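Local coordinates for M152 protein (Murid herpesvirus 1, PDB 4G59), which probably acts as an MHC class I-like viral immunoevasin that keeps host MHC class I molecules and NKG2D ligands of the RAE-1 family from the cell surface, at residues 183-188 / 200-205; 207-212 / 231-236. One frame throughout, in Å; residues are numbered along the deposited sequence.

Contact 1: residues 183-188 / 200-205; sequences HNEYSL and TMRTQV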
loop_
_atom_site.group_PDB
_atom_site.type_symbol
_atom_site.label_atom_id
_atom_site.label_comp_id
_atom_site.label_asym_id
_atom_site.label_seq_id
_atom_site.Cartn_x
_atom_site.Cartn_y
_atom_site.Cartn_z
ATOM N N HIS B 183 0.861 11.635 -23.464
ATOM C CA HIS B 183 1.376 10.292 -23.714
ATOM C C HIS B 183 0.732 9.254 -22.800
ATOM O O HIS B 183 0.866 8.055 -23.024
ATOM C CB HIS B 183 2.901 10.243 -23.601
ATOM C CG HIS B 183 3.612 10.980 -24.688
ATOM N ND1 HIS B 183 4.875 10.640 -25.116
ATOM C CD2 HIS B 183 3.237 12.050 -25.430
ATOM C CE1 HIS B 183 5.251 11.471 -26.075
ATOM N NE2 HIS B 183 4.275 12.336 -26.280
ATOM N N ASN B 184 0.031 9.719 -21.771
ATOM C CA ASN B 184 -0.586 8.818 -20.822
ATOM C C ASN B 184 -1.932 8.328 -21.356
ATOM O O ASN B 184 -2.513 8.952 -22.245
ATOM C CB ASN B 184 -0.767 9.550 -19.495
ATOM C CG ASN B 184 0.561 10.082 -18.911
ATOM O OD1 ASN B 184 1.633 9.537 -19.164
ATOM N ND2 ASN B 184 0.458 11.143 -18.095
ATOM N N GLU B 185 -2.437 7.218 -20.825
ATOM C CA GLU B 185 -3.762 6.740 -21.248
ATOM C C GLU B 185 -4.781 6.911 -20.122
ATOM O O GLU B 185 -4.538 6.496 -18.981
ATOM C CB GLU B 185 -3.718 5.268 -21.684
ATOM C CG GLU B 185 -5.091 4.589 -21.871
ATOM C CD GLU B 185 -4.984 3.062 -21.997
ATOM O OE1 GLU B 185 -4.398 2.564 -22.986
ATOM O OE2 GLU B 185 -5.490 2.359 -21.096
ATOM N N TYR B 186 -5.921 7.511 -20.453
ATOM C CA TYR B 186 -6.962 7.780 -19.477
ATOM C C TYR B 186 -8.198 6.952 -19.802
ATOM O O TYR B 186 -8.499 6.723 -20.971
ATOM C CB TYR B 186 -7.319 9.249 -19.516
ATOM C CG TYR B 186 -6.134 10.175 -19.386
ATOM C CD1 TYR B 186 -5.769 10.687 -18.155
ATOM C CD2 TYR B 186 -5.390 10.551 -20.493
ATOM C CE1 TYR B 186 -4.677 11.547 -18.021
ATOM C CE2 TYR B 186 -4.297 11.406 -20.368
ATOM C CZ TYR B 186 -3.962 11.910 -19.121
ATOM O OH TYR B 186 -2.891 12.754 -18.957
ATOM N N SER B 187 -8.901 6.478 -18.775
ATOM C CA SER B 187 -10.131 5.699 -19.000
ATOM C C SER B 187 -11.116 5.814 -17.833
ATOM O O SER B 187 -10.723 6.113 -16.703
ATOM C CB SER B 187 -9.806 4.231 -19.307
ATOM O OG SER B 187 -9.164 3.571 -18.239
ATOM N N LEU B 188 -12.395 5.618 -18.119
ATOM C CA LEU B 188 -13.413 5.602 -17.084
ATOM C C LEU B 188 -14.193 4.302 -17.194
ATOM O O LEU B 188 -14.352 3.767 -18.292
ATOM C CB LEU B 188 -14.384 6.767 -17.274
ATOM C CG LEU B 188 -13.917 8.195 -17.071
ATOM C CD1 LEU B 188 -15.019 9.131 -17.547
ATOM C CD2 LEU B 188 -13.563 8.455 -15.606
ATOM N N THR B 200 -8.972 5.794 -14.380
ATOM C CA THR B 200 -7.611 5.232 -14.455
ATOM C C THR B 200 -6.670 6.023 -15.366
ATOM O O THR B 200 -7.053 6.387 -16.489
ATOM C CB THR B 200 -7.651 3.781 -14.940
ATOM O OG1 THR B 200 -8.552 3.034 -14.119
ATOM C CG2 THR B 200 -6.273 3.135 -14.845
ATOM N N MET B 201 -5.461 6.297 -14.876
ATOM C CA MET B 201 -4.379 6.809 -15.711
ATOM C C MET B 201 -3.190 5.832 -15.733
ATOM O O MET B 201 -2.588 5.540 -14.684
ATOM C CB MET B 201 -3.888 8.167 -15.240
ATOM C CG MET B 201 -2.866 8.730 -16.212
ATOM S SD MET B 201 -2.351 10.402 -15.798
ATOM C CE MET B 201 -1.165 10.076 -14.495
ATOM N N ARG B 202 -2.870 5.313 -16.918
ATOM C CA ARG B 202 -1.672 4.488 -17.103
ATOM C C ARG B 202 -0.581 5.373 -17.674
ATOM O O ARG B 202 -0.827 6.178 -18.580
ATOM C CB ARG B 202 -1.941 3.326 -18.055
ATOM C CG ARG B 202 -2.844 2.245 -17.456
ATOM C CD ARG B 202 -3.305 1.243 -18.522
ATOM N NE ARG B 202 -4.069 0.159 -17.915
ATOM C CZ ARG B 202 -5.373 0.219 -17.639
ATOM N NH1 ARG B 202 -6.074 1.308 -17.930
ATOM N NH2 ARG B 202 -5.985 -0.814 -17.075
ATOM N N THR B 203 0.626 5.230 -17.136
ATOM C CA THR B 203 1.724 6.104 -17.508
ATOM C C THR B 203 3.049 5.407 -17.246
ATOM O O THR B 203 3.096 4.421 -16.500
ATOM C CB THR B 203 1.641 7.425 -16.705
ATOM O OG1 THR B 203 2.580 8.382 -17.218
ATOM C CG2 THR B 203 1.881 7.186 -15.177
ATOM N N GLN B 204 4.121 5.913 -17.853
ATOM C CA GLN B 204 5.465 5.356 -17.658
ATOM C C GLN B 204 6.395 6.371 -17.000
ATOM O O GLN B 204 7.626 6.265 -17.075
ATOM C CB GLN B 204 6.049 4.938 -19.000
ATOM C CG GLN B 204 5.297 3.788 -19.690
ATOM C CD GLN B 204 5.884 3.457 -21.065
ATOM O OE1 GLN B 204 6.980 3.908 -21.410
ATOM N NE2 GLN B 204 5.154 2.674 -21.850
ATOM N N VAL B 205 5.786 7.367 -16.370
ATOM C CA VAL B 205 6.503 8.488 -15.799
ATOM C C VAL B 205 6.185 8.560 -14.310
ATOM O O VAL B 205 5.088 8.959 -13.926
ATOM C CB VAL B 205 6.091 9.782 -16.488
ATOM C CG1 VAL B 205 6.725 10.999 -15.801
ATOM C CG2 VAL B 205 6.492 9.721 -17.948
HETATM O O HOH W 1 4.089 7.787 -20.148
HETATM O O HOH W 2 -6.142 4.092 -18.705
#
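The antiparallel hairpin of strands 185-191 and 196-203 places Glu185 against Arg202, Tyr186 against Met201 and Ser187 against Thr200, and its two sides show how one strand pair can serve both solvent and core. Glu185/Arg202 and Ser187/Thr200 are hydrogen-bonded pairs, each closed by two backbone bonds; Arg202 N reaches Glu185 O at 2.9 Å. Tyr186/Met201 between them is a non-hydrogen-bonded pair.

On the side of Glu185, Ser187 and Arg202, the acid and the arginine run side by side in the same direction. Glu185 OE2 lies 3.4 Å from Arg202 NH1 in a salt bridge, with the carboxylate and guanidinium planes turned 50° apart. A water at the guanidinium edge, in its plane, accepts from Arg202 NH1 at 2.9 Å and also hydrogen-bonds Ser187 OG (3.1 Å), tying the serine to the ion pair.

The opposite side, that of Tyr186 and Met201, is largely apolar and packs on the facing sheet. Met201 runs extended to its sulfur (CG anti to the backbone N, chi1 -174°; SD anti to CA, chi2 175°), and SD stands 3.4 Å from Tyr186 CE1, an oblique Met-aromatic contact. Asn184 ND2 lies 3.7 Å from the same sulfur. Both side chains touch Ile252 of strand 250-253, while Tyr186 OH is hydrogen-bonded to Pro181 O. A hairpin with one side carrying an ion pair and the other turned to a second sheet is consistent with the first two strands of an immunoglobulin-like, alpha3-type domain.

Contact 2: residues 207-212 / 231-236; sequences LAYNIS and LKVEAW. With NAG (2-acetamido-2-deoxy-beta-D-glucopyranose), chain F.
Ile211 and Val233 pass alongside one another, pointing opposite ways, with Ile211 CG2 lying 3.9 Å from Val233 CG1. Apolar contact carries the whole of this meeting. With Ile211 CG1 anti to the backbone N (chi1 180°), the longer branch extends toward strand 231-238, and its CD1 stops 3.6 Å from Ala235 CB. Ile211 CG1 lies near the same methyl. Beside them, Tyr209 lies roughly perpendicular to Val233, and its CD2 comes 3.8 Å from Val233 CG2, which approaches the ring obliquely. Leu207 CB covers one face of that ring toward the rim, and Tyr209 OH is hydrogen-bonded to Val205 O.

The segment axes pass 7.8 Å apart, with chain directions differing by 19°: this is face-to-face packing of two sheets in a beta sandwich, as in immunoglobulin-like domains. Strand 210-213 belongs to one layer, where Asn210 pairs through its backbone with Ser253, and strand 231-238 to the other.

Two polar side chains, Glu234 and Asn210, leave the backbone away from the interface. Glu234 has OE2 hydrogen-bonded to Tyr222 OH and OE1 to Thr200 OG1. Asn210 ND2 is joined covalently to C1 of the N-linked sugar, at 1.4 Å.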
loop_
_atom_site.group_PDB
_atom_site.type_symbol
_atom_site.label_atom_id
_atom_site.label_comp_id
_atom_site.label_asym_id
_atom_site.label_seq_id
_atom_site.Cartn_x
_atom_site.Cartn_y
_atom_site.Cartn_z
ATOM N N LEU B 207 5.734 10.066 -11.424
ATOM C CA LEU B 207 5.547 11.270 -10.608
ATOM C C LEU B 207 4.529 11.042 -9.494
ATOM O O LEU B 207 3.695 10.123 -9.569
ATOM C CB LEU B 207 5.138 12.463 -11.480
ATOM C CG LEU B 207 6.224 12.960 -12.428
ATOM C CD1 LEU B 207 5.652 13.814 -13.558
ATOM C CD2 LEU B 207 7.288 13.733 -11.614
ATOM N N ALA B 208 4.600 11.866 -8.450
ATOM C CA ALA B 208 3.617 11.764 -7.369
ATOM C C ALA B 208 2.305 12.421 -7.764
ATOM O O ALA B 208 1.975 13.498 -7.296
ATOM C CB ALA B 208 4.143 12.355 -6.079
ATOM N N TYR B 209 1.552 11.759 -8.629
ATOM C CA TYR B 209 0.301 12.310 -9.103
ATOM C C TYR B 209 -0.738 12.339 -7.999
ATOM O O TYR B 209 -0.728 11.523 -7.075
ATOM C CB TYR B 209 -0.246 11.478 -10.262
ATOM C CG TYR B 209 0.698 11.312 -11.433
ATOM C CD1 TYR B 209 0.818 12.292 -12.409
ATOM C CD2 TYR B 209 1.440 10.148 -11.580
ATOM C CE1 TYR B 209 1.678 12.116 -13.501
ATOM C CE2 TYR B 209 2.292 9.964 -12.652
ATOM C CZ TYR B 209 2.415 10.945 -13.598
ATOM O OH TYR B 209 3.276 10.729 -14.652
ATOM N N ASN B 210 -1.637 13.308 -8.101
ATOM C CA ASN B 210 -2.752 13.403 -7.182
ATOM C C ASN B 210 -4.051 13.333 -7.966
ATOM O O ASN B 210 -4.274 14.116 -8.890
ATOM C CB ASN B 210 -2.683 14.705 -6.384
ATOM C CG ASN B 210 -3.825 14.845 -5.397
ATOM O OD1 ASN B 210 -4.682 13.967 -5.294
ATOM N ND2 ASN B 210 -3.843 15.952 -4.665
ATOM N N ILE B 211 -4.913 12.398 -7.589
ATOM C CA ILE B 211 -6.216 12.272 -8.219
ATOM C C ILE B 211 -7.297 12.589 -7.173
ATOM O O ILE B 211 -7.252 12.081 -6.048
ATOM C CB ILE B 211 -6.395 10.874 -8.827
ATOM C CG1 ILE B 211 -7.753 10.726 -9.484
ATOM C CG2 ILE B 211 -6.243 9.799 -7.794
ATOM C CD1 ILE B 211 -7.761 9.589 -10.526
ATOM N N SER B 212 -8.236 13.455 -7.536
ATOM C CA SER B 212 -9.304 13.853 -6.642
ATOM C C SER B 212 -10.482 14.253 -7.528
ATOM O O SER B 212 -10.343 14.285 -8.759
ATOM C CB SER B 212 -8.853 15.012 -5.751
ATOM O OG SER B 212 -8.674 16.202 -6.507
ATOM N N LEU B 231 3.191 2.313 -14.790
ATOM C CA LEU B 231 2.505 2.773 -13.571
ATOM C C LEU B 231 1.029 2.942 -13.829
ATOM O O LEU B 231 0.617 3.190 -14.977
ATOM C CB LEU B 231 2.994 4.142 -13.117
ATOM C CG LEU B 231 4.335 4.470 -12.518
ATOM C CD1 LEU B 231 5.310 4.665 -13.595
ATOM C CD2 LEU B 231 4.164 5.772 -11.784
ATOM N N LYS B 232 0.249 2.882 -12.751
ATOM C CA LYS B 232 -1.193 3.058 -12.831
ATOM C C LYS B 232 -1.680 3.894 -11.656
ATOM O O LYS B 232 -1.404 3.563 -10.501
ATOM C CB LYS B 232 -1.880 1.690 -12.825
ATOM C CG LYS B 232 -3.387 1.710 -12.673
ATOM C CD LYS B 232 -4.039 0.773 -13.686
ATOM C CE LYS B 232 -3.961 -0.706 -13.322
ATOM N NZ LYS B 232 -4.836 -1.011 -12.164
ATOM N N VAL B 233 -2.400 4.974 -11.959
ATOM C CA VAL B 233 -3.072 5.797 -10.945
ATOM C C VAL B 233 -4.544 5.491 -11.108
ATOM O O VAL B 233 -5.058 5.517 -12.221
ATOM C CB VAL B 233 -2.845 7.303 -11.176
ATOM C CG1 VAL B 233 -3.590 8.134 -10.111
ATOM C CG2 VAL B 233 -1.357 7.610 -11.182
ATOM N N GLU B 234 -5.230 5.178 -10.013
ATOM C CA GLU B 234 -6.606 4.722 -10.138
ATOM C C GLU B 234 -7.410 5.251 -8.979
ATOM O O GLU B 234 -6.885 5.365 -7.876
ATOM C CB GLU B 234 -6.660 3.193 -10.174
ATOM C CG GLU B 234 -8.044 2.605 -10.489
ATOM C CD GLU B 234 -7.956 1.218 -11.116
ATOM O OE1 GLU B 234 -8.028 1.105 -12.365
ATOM O OE2 GLU B 234 -7.800 0.237 -10.365
ATOM N N ALA B 235 -8.677 5.586 -9.224
ATOM C CA ALA B 235 -9.553 6.115 -8.161
ATOM C C ALA B 235 -10.966 5.612 -8.337
ATOM O O ALA B 235 -11.393 5.347 -9.464
ATOM C CB ALA B 235 -9.545 7.657 -8.125
ATOM N N TRP B 236 -11.696 5.520 -7.231
ATOM C CA TRP B 236 -13.062 5.026 -7.244
ATOM C C TRP B 236 -14.048 6.012 -6.629
ATOM O O TRP B 236 -13.806 6.557 -5.540
ATOM C CB TRP B 236 -13.133 3.712 -6.477
ATOM C CG TRP B 236 -12.463 2.600 -7.206
ATOM C CD1 TRP B 236 -11.163 2.208 -7.093
ATOM C CD2 TRP B 236 -13.067 1.731 -8.170
ATOM N NE1 TRP B 236 -10.919 1.138 -7.930
ATOM C CE2 TRP B 236 -12.072 0.828 -8.606
ATOM C CE3 TRP B 236 -14.345 1.630 -8.715
ATOM C CZ2 TRP B 236 -12.326 -0.168 -9.570
ATOM C CZ3 TRP B 236 -14.599 0.635 -9.669
ATOM C CH2 TRP B 236 -13.596 -0.245 -10.083
HETATM C C1 NAG F . -3.750 16.180 -3.294
HETATM C C2 NAG F . -2.626 17.203 -3.173
HETATM C C3 NAG F . -2.443 17.567 -1.708
HETATM C C4 NAG F . -3.771 18.092 -1.196
HETATM C C5 NAG F . -4.816 17.000 -1.383
HETATM C C6 NAG F . -6.167 17.430 -0.824
HETATM C C7 NAG F . -0.819 17.197 -4.790
HETATM C C8 NAG F . 0.453 16.552 -5.257
HETATM N N2 NAG F . -1.394 16.665 -3.716
HETATM O O3 NAG F . -1.454 18.562 -1.582
HETATM O O4 NAG F . -3.662 18.420 0.170
HETATM O O5 NAG F . -4.937 16.736 -2.763
HETATM O O6 NAG F . -7.114 16.411 -1.051
HETATM O O7 NAG F . -1.284 18.166 -5.389
#

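From the N terminus, contact 1 comes first: the chain runs through strand 185-191, turns, and returns in strand 196-203, closing a loop of 11 residues. Contact 2 opens only afterwards and spans 18 residues, including strand 220-225, so the two are in series, neither nested nor crossed. They lie about 9 Å apart, centre to centre. Strand 196-203 is the neighbour of strand 231-238 in one sheet, joined by Thr203 O and Leu231 N at 2.7 Å, a probable hydrogen bond. Contact 1 thus builds within that sheet, and contact 2 ties it to the sheet holding strand 210-213.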